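PDB 4KRR: Wnt inhibitor of Dorsal protein from Drosophila melanogaster, which probably acts as a secreted Wnt ligand of frizzled receptors, the chain here being its N-terminal domain and linker. Local coordinates for residues K72-N76 against G77-G81. Numbering follows the deposited sequence.
Sequences KDCAN and GVIAG. With NA (sodium ion), chain F.
The carbonyls of Asp73 and Cys74 in the last turn of helix 53-75 accept N-H groups from the chain that follows. Val78 N donates to Asp73 O at 3.2 Å, almost straight (N-H...O 162°) and nearly in line with the C=O bond. Gly77 N reaches Cys74 O at 3.0 Å on a more bent path, from above the carbonyl plane. Cys74 O also binds a sodium ion at 2.7 Å, which Ile79 O meets at 2.5 Å; Cys82 O is the third protein ligand, and the Cys74-Cys82 disulfide ties the same loop. Val78 also packs its side chain alongside that of Asp73, both pointing the same way. Val78 CG1, set between its own N and carbonyl carbon (chi1 80°), comes within 3.6 Å of Asp73 CB, while Asp73 OD2 forms a salt bridge with Lys14. The CD1 end of Ile79, whose CB already points toward the helix, lies 3.7 Å from Asp73 CB and 4.2 Å from Cys74 SG; Ile11 of helix 8-26 touches both Asp73 and Ile79. With Gly77 at positive phi (72°), the two backbone bonds make a Schellman motif, closing the helix beside a sodium site of backbone carbonyls in the Wnt N-terminal domain.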
ATOM      1  N   LYS A  72       5.945   0.531   9.731  1.00 50.89           N
ATOM      2  CA  LYS A  72       6.154  -0.436  10.803  1.00 60.59           C
ATOM      3  C   LYS A  72       7.598  -0.438  11.290  1.00 55.46           C
ATOM      4  O   LYS A  72       7.855  -0.414  12.494  1.00 59.89           O
ATOM      5  CB  LYS A  72       5.748  -1.839  10.342  1.00 58.03           C
ATOM      6  CG  LYS A  72       5.767  -2.889  11.439  1.00 60.93           C
ATOM      7  CD  LYS A  72       5.222  -4.218  10.938  1.00 66.42           C
ATOM      8  CE  LYS A  72       5.140  -5.241  12.061  1.00 81.72           C
ATOM      9  NZ  LYS A  72       4.599  -6.547  11.592  1.00 83.06           N
ATOM     10  N   ASP A  73       8.539  -0.460  10.351  1.00 57.24           N
ATOM     11  CA  ASP A  73       9.958  -0.492  10.692  1.00 57.58           C
ATOM     12  C   ASP A  73      10.414   0.779  11.402  1.00 62.17           C
ATOM     13  O   ASP A  73      11.288   0.730  12.269  1.00 69.71           O
ATOM     14  CB  ASP A  73      10.806  -0.747   9.447  1.00 60.33           C
ATOM     15  CG  ASP A  73      10.698  -2.176   8.954  1.00 71.92           C
ATOM     16  OD1 ASP A  73       9.684  -2.836   9.263  1.00 73.30           O
ATOM     17  OD2 ASP A  73      11.627  -2.638   8.261  1.00 78.45           O
ATOM     18  N   CYS A  74       9.823   1.913  11.036  1.00 62.76           N
ATOM     19  CA  CYS A  74      10.125   3.177  11.699  1.00 60.06           C
ATOM     20  C   CYS A  74       9.697   3.127  13.158  1.00 65.41           C
ATOM     21  O   CYS A  74      10.441   3.535  14.049  1.00 66.75           O
ATOM     22  CB  CYS A  74       9.430   4.345  10.996  1.00 50.81           C
ATOM     23  SG  CYS A  74      10.273   4.940   9.509  1.00 63.07           S
ATOM     24  N   ALA A  75       8.491   2.619  13.393  1.00 62.80           N
ATOM     25  CA  ALA A  75       7.960   2.498  14.744  1.00 58.14           C
ATOM     26  C   ALA A  75       8.778   1.509  15.568  1.00 57.21           C
ATOM     27  O   ALA A  75       8.944   1.682  16.774  1.00 62.45           O
ATOM     28  CB  ALA A  75       6.502   2.081  14.702  1.00 50.50           C
ATOM     29  N   ASN A  76       9.293   0.475  14.908  1.00 60.96           N
ATOM     30  CA  ASN A  76      10.127  -0.518  15.576  1.00 65.95           C
ATOM     31  C   ASN A  76      11.536   0.002  15.850  1.00 74.99           C
ATOM     32  O   ASN A  76      12.344  -0.676  16.481  1.00 81.16           O
ATOM     33  CB  ASN A  76      10.186  -1.813  14.762  1.00 68.76           C
ATOM     34  CG  ASN A  76       8.832  -2.486  14.636  1.00 71.71           C
ATOM     35  OD1 ASN A  76       7.982  -2.371  15.520  1.00 65.21           O
ATOM     36  ND2 ASN A  76       8.625  -3.195  13.533  1.00 74.22           N
ATOM     37  N   GLY A  77      11.821   1.208  15.367  1.00 77.88           N
ATOM     38  CA  GLY A  77      13.080   1.873  15.647  1.00 88.63           C
ATOM     39  C   GLY A  77      14.286   1.279  14.943  1.00 92.17           C
ATOM     40  O   GLY A  77      15.419   1.445  15.399  1.00 97.49           O
ATOM     41  N   VAL A  78      14.052   0.591  13.830  1.00 82.12           N
ATOM     42  CA  VAL A  78      15.139  -0.037  13.086  1.00 85.17           C
ATOM     43  C   VAL A  78      15.665   0.900  11.996  1.00 88.01           C
ATOM     44  O   VAL A  78      16.703   0.644  11.384  1.00 96.94           O
ATOM     45  CB  VAL A  78      14.702  -1.387  12.473  1.00 78.65           C
ATOM     46  CG1 VAL A  78      13.922  -1.164  11.192  1.00 77.10           C
ATOM     47  CG2 VAL A  78      15.911  -2.280  12.219  1.00 88.52           C
ATOM     48  N   ILE A  79      14.945   1.995  11.769  1.00 83.93           N
ATOM     49  CA  ILE A  79      15.336   2.976  10.764  1.00 73.16           C
ATOM     50  C   ILE A  79      15.642   4.326  11.404  1.00 82.81           C
ATOM     51  O   ILE A  79      14.817   4.879  12.131  1.00 82.01           O
ATOM     52  CB  ILE A  79      14.235   3.165   9.705  1.00 66.73           C
ATOM     53  CG1 ILE A  79      13.882   1.825   9.059  1.00 60.61           C
ATOM     54  CG2 ILE A  79      14.673   4.174   8.652  1.00 68.90           C
ATOM     55  CD1 ILE A  79      12.824   1.926   7.984  1.00 53.82           C
ATOM     56  N   ALA A  80      16.832   4.851  11.131  1.00 87.47           N
ATOM     57  CA  ALA A  80      17.240   6.142  11.672  1.00 92.70           C
ATOM     58  C   ALA A  80      16.521   7.288  10.965  1.00 90.79           C
ATOM     59  O   ALA A  80      16.266   7.225   9.761  1.00 83.99           O
ATOM     60  CB  ALA A  80      18.748   6.310  11.563  1.00 99.14           C
ATOM     61  N   GLY A  81      16.192   8.331  11.721  1.00 91.77           N
ATOM     62  CA  GLY A  81      15.516   9.491  11.170  1.00 91.43           C
ATOM     63  C   GLY A  81      14.025   9.504  11.450  1.00 83.47           C
ATOM     64  O   GLY A  81      13.390  10.558  11.419  1.00 78.40           O
TER
HETATM   65 NA    NA F 305      13.054   3.618  13.434  1.00 80.13          NA